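Local atomic coordinates of fructokinase (Xylella fastidiosa Temecula1, PDB entry 3LJS), a protein that probably phosphorylates fructose at the expense of ATP, as a member of the PfkB (ribokinase-like) carbohydrate kinase family. Residues 38-43 / 53-58; 130-135 / 267-272; 235-240 / 244-249. All coordinates share one frame; numbering follows the deposited sequence.

In the fold
All three contacts build on one mixed beta-sheet, and together they show how a ribokinase-like core is layered. They follow one another along the chain in part only: interaction 1 comes first, whereas interaction 3 falls within the sequence between 130-135 and 267-272. Interactions 1 and 2 have centres about 11 Å apart and touch, Val42 of helix 38-49 packing on His134 and Leu269, so that the helices 38-49 and 262-275 share a buried layer over the parallel strands. Interaction 3 lies at the edge of the sheet, about 25 Å from interaction 1 and 18 Å from interaction 2 between centres. Its hairpin adjoins Thr230 and Asp231, ATP-binding residues, though no nucleotide is bound to this chain.

Interaction 1 (38-43 / 53-58); sequences APANVA and VQFVGM
Phe55 and Val53 reach from the strand toward helix 38-43 and meet it at Pro39, Ala40 and Ala43, residues small or compact enough to let the backbones come close. The short axes run nearly antiparallel, at 163°, and approach to 8.5 Å. The tightest approach is made to the helix backbone by Val53, which divides its branches: Val53 CG1 lies 3.5 Å from Ala43 O, while CG2, anti to the backbone N, rests against Ala43 CB at 4.0 Å. Phe55 leans along the preceding turn instead. Phe55 CE1 is 3.8 Å from Ala40 N and 4.0 Å from Ala40 CB, and the carbonyl carbon of Pro39 stands near the plane of the ring, at its edge. With CG anti to the backbone N (chi1 176°), the ring is carried out to the first turn of the helix, at Pro39 and Ala40. The looser part is the approach of the Pro39 ring, whose CG stays 4.2 Å from Phe55 CE1. No hydrogen bond joins the segments, and there is no solvent side among the touching residues, all of which are buried. Phe72 stacks on the Phe55 ring, and strand 6-10 pairs with Gln54 and Val56. Joined by a short connection, helix 38-49 and strand 53-60 thus form an alpha-beta unit of the three-layered Rossmann-like core found in ribokinase-family enzymes.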
# COMPACT_ATOMS: atom_id res chain seq x y z
N ALA B 38 13.90 7.82 -6.37
CA ALA B 38 15.17 8.52 -6.60
C ALA B 38 15.44 8.85 -8.07
O ALA B 38 15.60 10.01 -8.42
CB ALA B 38 16.33 7.72 -6.00
N PRO B 39 15.53 7.83 -8.95
CA PRO B 39 15.79 8.18 -10.35
C PRO B 39 14.67 9.02 -10.98
O PRO B 39 14.90 9.81 -11.90
CB PRO B 39 15.97 6.82 -11.03
CG PRO B 39 15.23 5.86 -10.12
CD PRO B 39 15.57 6.37 -8.75
N ALA B 40 13.45 8.86 -10.46
CA ALA B 40 12.31 9.62 -10.97
C ALA B 40 12.48 11.10 -10.63
O ALA B 40 12.21 11.97 -11.47
CB ALA B 40 11.00 9.10 -10.36
N ASN B 41 12.92 11.38 -9.41
CA ASN B 41 13.15 12.76 -8.98
C ASN B 41 14.25 13.39 -9.85
O ASN B 41 14.16 14.55 -10.24
CB ASN B 41 13.60 12.83 -7.52
CG ASN B 41 12.52 12.38 -6.54
OD1 ASN B 41 11.33 12.54 -6.78
ND2 ASN B 41 12.95 11.83 -5.40
N VAL B 42 15.30 12.63 -10.13
CA VAL B 42 16.39 13.15 -10.94
C VAL B 42 15.87 13.53 -12.32
O VAL B 42 16.21 14.59 -12.85
CB VAL B 42 17.53 12.12 -11.07
CG1 VAL B 42 18.59 12.63 -12.04
CG2 VAL B 42 18.16 11.86 -9.70
N ALA B 43 15.02 12.68 -12.89
CA ALA B 43 14.46 12.92 -14.21
C ALA B 43 13.65 14.22 -14.26
O ALA B 43 13.80 15.02 -15.19
CB ALA B 43 13.57 11.74 -14.62
N VAL B 53 15.53 14.31 -21.27
CA VAL B 53 15.59 13.24 -20.30
C VAL B 53 14.45 12.24 -20.46
O VAL B 53 13.32 12.61 -20.81
CB VAL B 53 15.58 13.79 -18.86
CG1 VAL B 53 14.29 14.58 -18.61
CG2 VAL B 53 15.70 12.66 -17.85
N GLN B 54 14.76 10.98 -20.20
CA GLN B 54 13.80 9.92 -20.31
C GLN B 54 13.84 9.09 -19.03
O GLN B 54 14.91 8.92 -18.43
CB GLN B 54 14.16 9.05 -21.52
CG GLN B 54 13.34 7.79 -21.69
CD GLN B 54 13.77 6.99 -22.92
OE1 GLN B 54 14.86 7.20 -23.46
NE2 GLN B 54 12.93 6.06 -23.35
N PHE B 55 12.68 8.63 -18.57
CA PHE B 55 12.65 7.78 -17.39
C PHE B 55 12.35 6.38 -17.89
O PHE B 55 11.37 6.16 -18.60
CB PHE B 55 11.56 8.18 -16.40
CG PHE B 55 11.45 7.24 -15.22
CD1 PHE B 55 12.34 7.33 -14.16
CD2 PHE B 55 10.50 6.22 -15.22
CE1 PHE B 55 12.29 6.42 -13.10
CE2 PHE B 55 10.44 5.30 -14.17
CZ PHE B 55 11.34 5.40 -13.10
N VAL B 56 13.21 5.43 -17.54
CA VAL B 56 13.05 4.04 -17.95
C VAL B 56 12.77 3.19 -16.72
O VAL B 56 13.55 3.15 -15.78
CB VAL B 56 14.31 3.53 -18.68
CG1 VAL B 56 14.18 2.03 -18.98
CG2 VAL B 56 14.50 4.30 -19.98
N GLY B 57 11.62 2.52 -16.74
CA GLY B 57 11.24 1.68 -15.63
C GLY B 57 9.82 1.18 -15.82
O GLY B 57 9.17 1.51 -16.82
N MSE B 58 9.34 0.41 -14.86
CA MSE B 58 8.00 -0.15 -14.95
C MSE B 58 7.05 0.47 -13.94
O MSE B 58 7.38 0.62 -12.77
CB MSE B 58 8.08 -1.66 -14.74
CG MSE B 58 6.76 -2.40 -14.93
SE MSE B 58 7.06 -4.31 -15.04
CE MSE B 58 7.07 -4.47 -16.97

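Interaction 2 (130-135 / 267-272); sequences ALIFHA and GMLYTF
Leu269 carries most of the helix's side of the contact with strand 132-135, and its two methyl groups favour different residues. Leu269 CD2 meets Ile132 CG2 at 4.0 Å, the two side chains crossing at a slant, while Leu269 CD1 lies against His134, 3.7 Å from His134 CB and almost as close to CG and CD2 of the ring. Ile132 uses both its branches in return. CG2 faces Leu269, and the longer arm, extended at chi2 (177°), carries Ile132 CD1 farther along the helix to Phe272 CB at 3.7 Å. That methyl sits near the plane of the Phe272 ring, at its edge. A helix laid nearly antiparallel along a strand of the parallel part of the sheet, 169° between the short axes, is the basic layer contact of the alpha/beta sandwich in PfkB kinases; strands 6-10 and 162-166 flank strand 130-136, and Ile7 and Ser164 also touch Leu269.

Contacts with polar backbone are fewer. Ile132 CD1 comes to 3.5 Å from Leu269 O, and no hydrogen bond crosses between the segments. Within the helix, Gly267 O accepts both Thr271 N, at 3.1 Å, and Thr271 OG1, at 3.0 Å, from opposite faces of its plane, so the threonine hydroxyl is bound back onto its own helix. Met268 O lies 3.4 Å above the Phe272 ring plane, offset toward the rim.

Aromatic contacts extend the layer: Phe285 meets the Phe272 ring edge-to-face, and Phe276 meets it too.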
# COMPACT_ATOMS: atom_id res chain seq x y z
N ALA B 130 21.18 8.08 -25.67
CA ALA B 130 21.64 8.42 -24.33
C ALA B 130 23.10 8.82 -24.20
O ALA B 130 24.00 8.19 -24.75
CB ALA B 130 21.35 7.27 -23.38
N LEU B 131 23.33 9.89 -23.45
CA LEU B 131 24.68 10.37 -23.18
C LEU B 131 25.00 10.00 -21.73
O LEU B 131 26.16 9.87 -21.35
CB LEU B 131 24.76 11.89 -23.36
CG LEU B 131 26.09 12.55 -22.96
CD1 LEU B 131 27.25 11.88 -23.68
CD2 LEU B 131 26.03 14.03 -23.29
N ILE B 132 23.94 9.82 -20.93
CA ILE B 132 24.08 9.46 -19.52
C ILE B 132 23.02 8.43 -19.11
O ILE B 132 21.88 8.49 -19.57
CB ILE B 132 23.91 10.71 -18.61
CG1 ILE B 132 24.94 11.78 -19.00
CG2 ILE B 132 24.08 10.33 -17.13
CD1 ILE B 132 24.81 13.07 -18.21
N PHE B 133 23.41 7.49 -18.26
CA PHE B 133 22.50 6.46 -17.73
C PHE B 133 22.65 6.59 -16.21
O PHE B 133 23.73 6.37 -15.66
CB PHE B 133 22.94 5.06 -18.17
CG PHE B 133 22.08 3.94 -17.64
CD1 PHE B 133 20.98 3.48 -18.36
CD2 PHE B 133 22.38 3.32 -16.42
CE1 PHE B 133 20.19 2.42 -17.89
CE2 PHE B 133 21.60 2.26 -15.93
CZ PHE B 133 20.51 1.81 -16.67
N HIS B 134 21.57 6.95 -15.53
CA HIS B 134 21.63 7.11 -14.08
C HIS B 134 20.78 6.09 -13.35
O HIS B 134 19.64 5.84 -13.71
CB HIS B 134 21.16 8.52 -13.68
CG HIS B 134 21.25 8.77 -12.20
ND1 HIS B 134 20.16 8.72 -11.36
CD2 HIS B 134 22.32 9.01 -11.41
CE1 HIS B 134 20.55 8.92 -10.12
NE2 HIS B 134 21.86 9.10 -10.12
N ALA B 135 21.36 5.50 -12.30
CA ALA B 135 20.66 4.49 -11.50
C ALA B 135 20.99 4.64 -10.02
O ALA B 135 21.94 5.34 -9.66
CB ALA B 135 21.03 3.09 -11.98
N GLY B 267 20.80 18.41 -11.36
CA GLY B 267 21.53 19.60 -11.78
C GLY B 267 22.87 19.23 -12.39
O GLY B 267 23.26 19.77 -13.42
N MSE B 268 23.58 18.31 -11.75
CA MSE B 268 24.88 17.87 -12.23
C MSE B 268 24.81 17.18 -13.59
O MSE B 268 25.54 17.54 -14.51
CB MSE B 268 25.52 16.92 -11.21
CG MSE B 268 26.84 16.31 -11.66
SE MSE B 268 27.59 15.12 -10.32
CE MSE B 268 26.36 13.64 -10.52
N LEU B 269 23.94 16.18 -13.72
CA LEU B 269 23.82 15.46 -14.98
C LEU B 269 23.33 16.39 -16.09
O LEU B 269 23.77 16.28 -17.24
CB LEU B 269 22.88 14.26 -14.82
CG LEU B 269 23.31 13.25 -13.75
CD1 LEU B 269 22.35 12.05 -13.76
CD2 LEU B 269 24.74 12.77 -14.02
N TYR B 270 22.43 17.31 -15.75
CA TYR B 270 21.93 18.27 -16.73
C TYR B 270 23.10 19.04 -17.33
O TYR B 270 23.20 19.20 -18.55
CB TYR B 270 20.96 19.27 -16.08
CG TYR B 270 20.72 20.50 -16.93
CD1 TYR B 270 19.83 20.49 -18.00
CD2 TYR B 270 21.45 21.67 -16.69
CE1 TYR B 270 19.68 21.62 -18.83
CE2 TYR B 270 21.31 22.79 -17.51
CZ TYR B 270 20.42 22.76 -18.57
OH TYR B 270 20.31 23.87 -19.38
N THR B 271 23.99 19.53 -16.47
CA THR B 271 25.14 20.30 -16.93
C THR B 271 26.09 19.46 -17.77
O THR B 271 26.61 19.93 -18.79
CB THR B 271 25.91 20.93 -15.75
OG1 THR B 271 25.00 21.72 -14.96
CG2 THR B 271 27.00 21.84 -16.26
N PHE B 272 26.32 18.21 -17.35
CA PHE B 272 27.19 17.30 -18.09
C PHE B 272 26.69 17.16 -19.53
O PHE B 272 27.46 17.28 -20.48
CB PHE B 272 27.17 15.89 -17.48
CG PHE B 272 27.96 15.74 -16.20
CD1 PHE B 272 28.75 16.77 -15.71
CD2 PHE B 272 27.91 14.54 -15.49
CE1 PHE B 272 29.49 16.60 -14.53
CE2 PHE B 272 28.63 14.37 -14.32
CZ PHE B 272 29.42 15.40 -13.83

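Interaction 3 (235-240 / 244-249); sequences PVHWYT and GGEVPT
Trp238 lies flat over the two glycines of the partner strand, its indole covering backbone where no side chain intervenes. Gly244 CA sits 4.0 Å from the centroid of the six-membered ring and Gly245 CA 3.7 Å from that of the five-membered ring of Trp238, both as CH-pi contacts over one face. Gly245 N stands above the centre of the same face, and Glu246 O lies in the indole plane at its edge. The first torsion of Trp238 (62°) sets CG between the backbone N and the carbonyl carbon, which folds the ring across the neighbouring strand.

Beneath this cover the backbones pair in both directions: Trp238 N donates to Gly245 O at 3.0 Å, and Gly245 N to Trp238 O at 2.9 Å. Trp238 and Gly245 thus form an antiparallel hydrogen-bonded pair, flanked by the non-hydrogen-bonded pairs His237–Glu246 and Tyr239–Gly244. Next along, Val247 N donates to Val236 O at 2.8 Å, and the two valines lie side by side, CB to CB 3.8 Å.

On the face bearing His237 and Tyr239, Glu246 bends at chi2 to bring its carboxylate over the imidazole of His237, the two planes 85° apart. Glu246 OE1 comes to 2.9 Å from His237 NE2, but the angle is too poor for a hydrogen bond. A weak bond from His237 ND1 to Pro235 O may help to orient the ring.

Farther out, strand 226-230 pairs with His237 and Tyr239 on the edge of strand 237-240 away from strand 244-246, while helix 289-305 packs Ile292 against Trp238 and Leu296 against Val247.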
# COMPACT_ATOMS: atom_id res chain seq x y z
N PRO B 235 28.48 20.41 3.18
CA PRO B 235 29.65 20.50 2.30
C PRO B 235 29.94 19.23 1.50
O PRO B 235 30.27 18.19 2.08
CB PRO B 235 30.79 20.83 3.26
CG PRO B 235 30.09 21.52 4.39
CD PRO B 235 28.86 20.67 4.57
N VAL B 236 29.82 19.29 0.18
CA VAL B 236 30.08 18.13 -0.66
C VAL B 236 31.53 18.08 -1.11
O VAL B 236 32.08 19.08 -1.58
CB VAL B 236 29.16 18.11 -1.90
CG1 VAL B 236 29.49 16.92 -2.78
CG2 VAL B 236 27.70 18.05 -1.46
N HIS B 237 32.16 16.92 -0.94
CA HIS B 237 33.54 16.73 -1.35
C HIS B 237 33.58 15.95 -2.65
O HIS B 237 32.76 15.05 -2.86
CB HIS B 237 34.32 15.94 -0.29
CG HIS B 237 34.45 16.65 1.03
ND1 HIS B 237 33.36 16.95 1.82
CD2 HIS B 237 35.53 17.10 1.69
CE1 HIS B 237 33.77 17.57 2.91
NE2 HIS B 237 35.09 17.67 2.86
N TRP B 238 34.51 16.30 -3.53
CA TRP B 238 34.64 15.58 -4.80
C TRP B 238 36.05 15.01 -4.89
O TRP B 238 36.99 15.57 -4.33
CB TRP B 238 34.36 16.50 -5.99
CG TRP B 238 35.30 17.67 -6.13
CD1 TRP B 238 35.09 18.95 -5.71
CD2 TRP B 238 36.59 17.66 -6.76
NE1 TRP B 238 36.16 19.74 -6.04
CE2 TRP B 238 37.10 18.98 -6.69
CE3 TRP B 238 37.36 16.67 -7.39
CZ2 TRP B 238 38.35 19.33 -7.21
CZ3 TRP B 238 38.60 17.02 -7.91
CH2 TRP B 238 39.08 18.34 -7.82
N TYR B 239 36.17 13.88 -5.58
CA TYR B 239 37.46 13.21 -5.76
C TYR B 239 37.56 12.67 -7.18
O TYR B 239 36.57 12.21 -7.75
CB TYR B 239 37.57 12.01 -4.82
CG TYR B 239 37.40 12.31 -3.35
CD1 TYR B 239 38.50 12.60 -2.55
CD2 TYR B 239 36.14 12.30 -2.77
CE1 TYR B 239 38.35 12.87 -1.19
CE2 TYR B 239 35.97 12.57 -1.41
CZ TYR B 239 37.07 12.85 -0.63
OH TYR B 239 36.90 13.13 0.70
N THR B 240 38.76 12.73 -7.75
CA THR B 240 39.03 12.18 -9.08
C THR B 240 40.30 11.38 -8.86
O THR B 240 40.84 11.39 -7.75
CB THR B 240 39.31 13.26 -10.14
OG1 THR B 240 40.49 14.00 -9.79
CG2 THR B 240 38.13 14.21 -10.27
N GLY B 244 41.36 16.19 -5.37
CA GLY B 244 40.16 16.23 -4.56
C GLY B 244 39.89 17.66 -4.13
O GLY B 244 40.81 18.48 -4.06
N GLY B 245 38.63 17.97 -3.83
CA GLY B 245 38.29 19.31 -3.40
C GLY B 245 36.91 19.42 -2.79
O GLY B 245 36.31 18.41 -2.42
N GLU B 246 36.41 20.65 -2.71
CA GLU B 246 35.10 20.94 -2.15
C GLU B 246 34.14 21.52 -3.18
O GLU B 246 34.55 22.09 -4.20
CB GLU B 246 35.22 21.94 -1.00
CG GLU B 246 36.30 21.63 0.02
CD GLU B 246 36.14 20.27 0.63
OE1 GLU B 246 34.99 19.91 0.99
OE2 GLU B 246 37.15 19.55 0.76
N VAL B 247 32.85 21.39 -2.91
CA VAL B 247 31.82 21.93 -3.80
C VAL B 247 31.22 23.15 -3.12
O VAL B 247 30.94 23.12 -1.91
CB VAL B 247 30.70 20.90 -4.06
CG1 VAL B 247 29.55 21.56 -4.82
CG2 VAL B 247 31.24 19.72 -4.85
N PRO B 248 31.04 24.25 -3.87
CA PRO B 248 30.46 25.47 -3.29
C PRO B 248 29.02 25.18 -2.86
O PRO B 248 28.29 24.49 -3.57
CB PRO B 248 30.51 26.46 -4.46
CG PRO B 248 31.67 25.97 -5.28
CD PRO B 248 31.47 24.47 -5.26
N THR B 249 28.61 25.69 -1.70
CA THR B 249 27.25 25.45 -1.22
C THR B 249 26.42 26.73 -1.20
O THR B 249 26.94 27.83 -1.42
CB THR B 249 27.27 24.85 0.20
OG1 THR B 249 28.58 24.38 0.52
CG2 THR B 249 26.30 23.68 0.29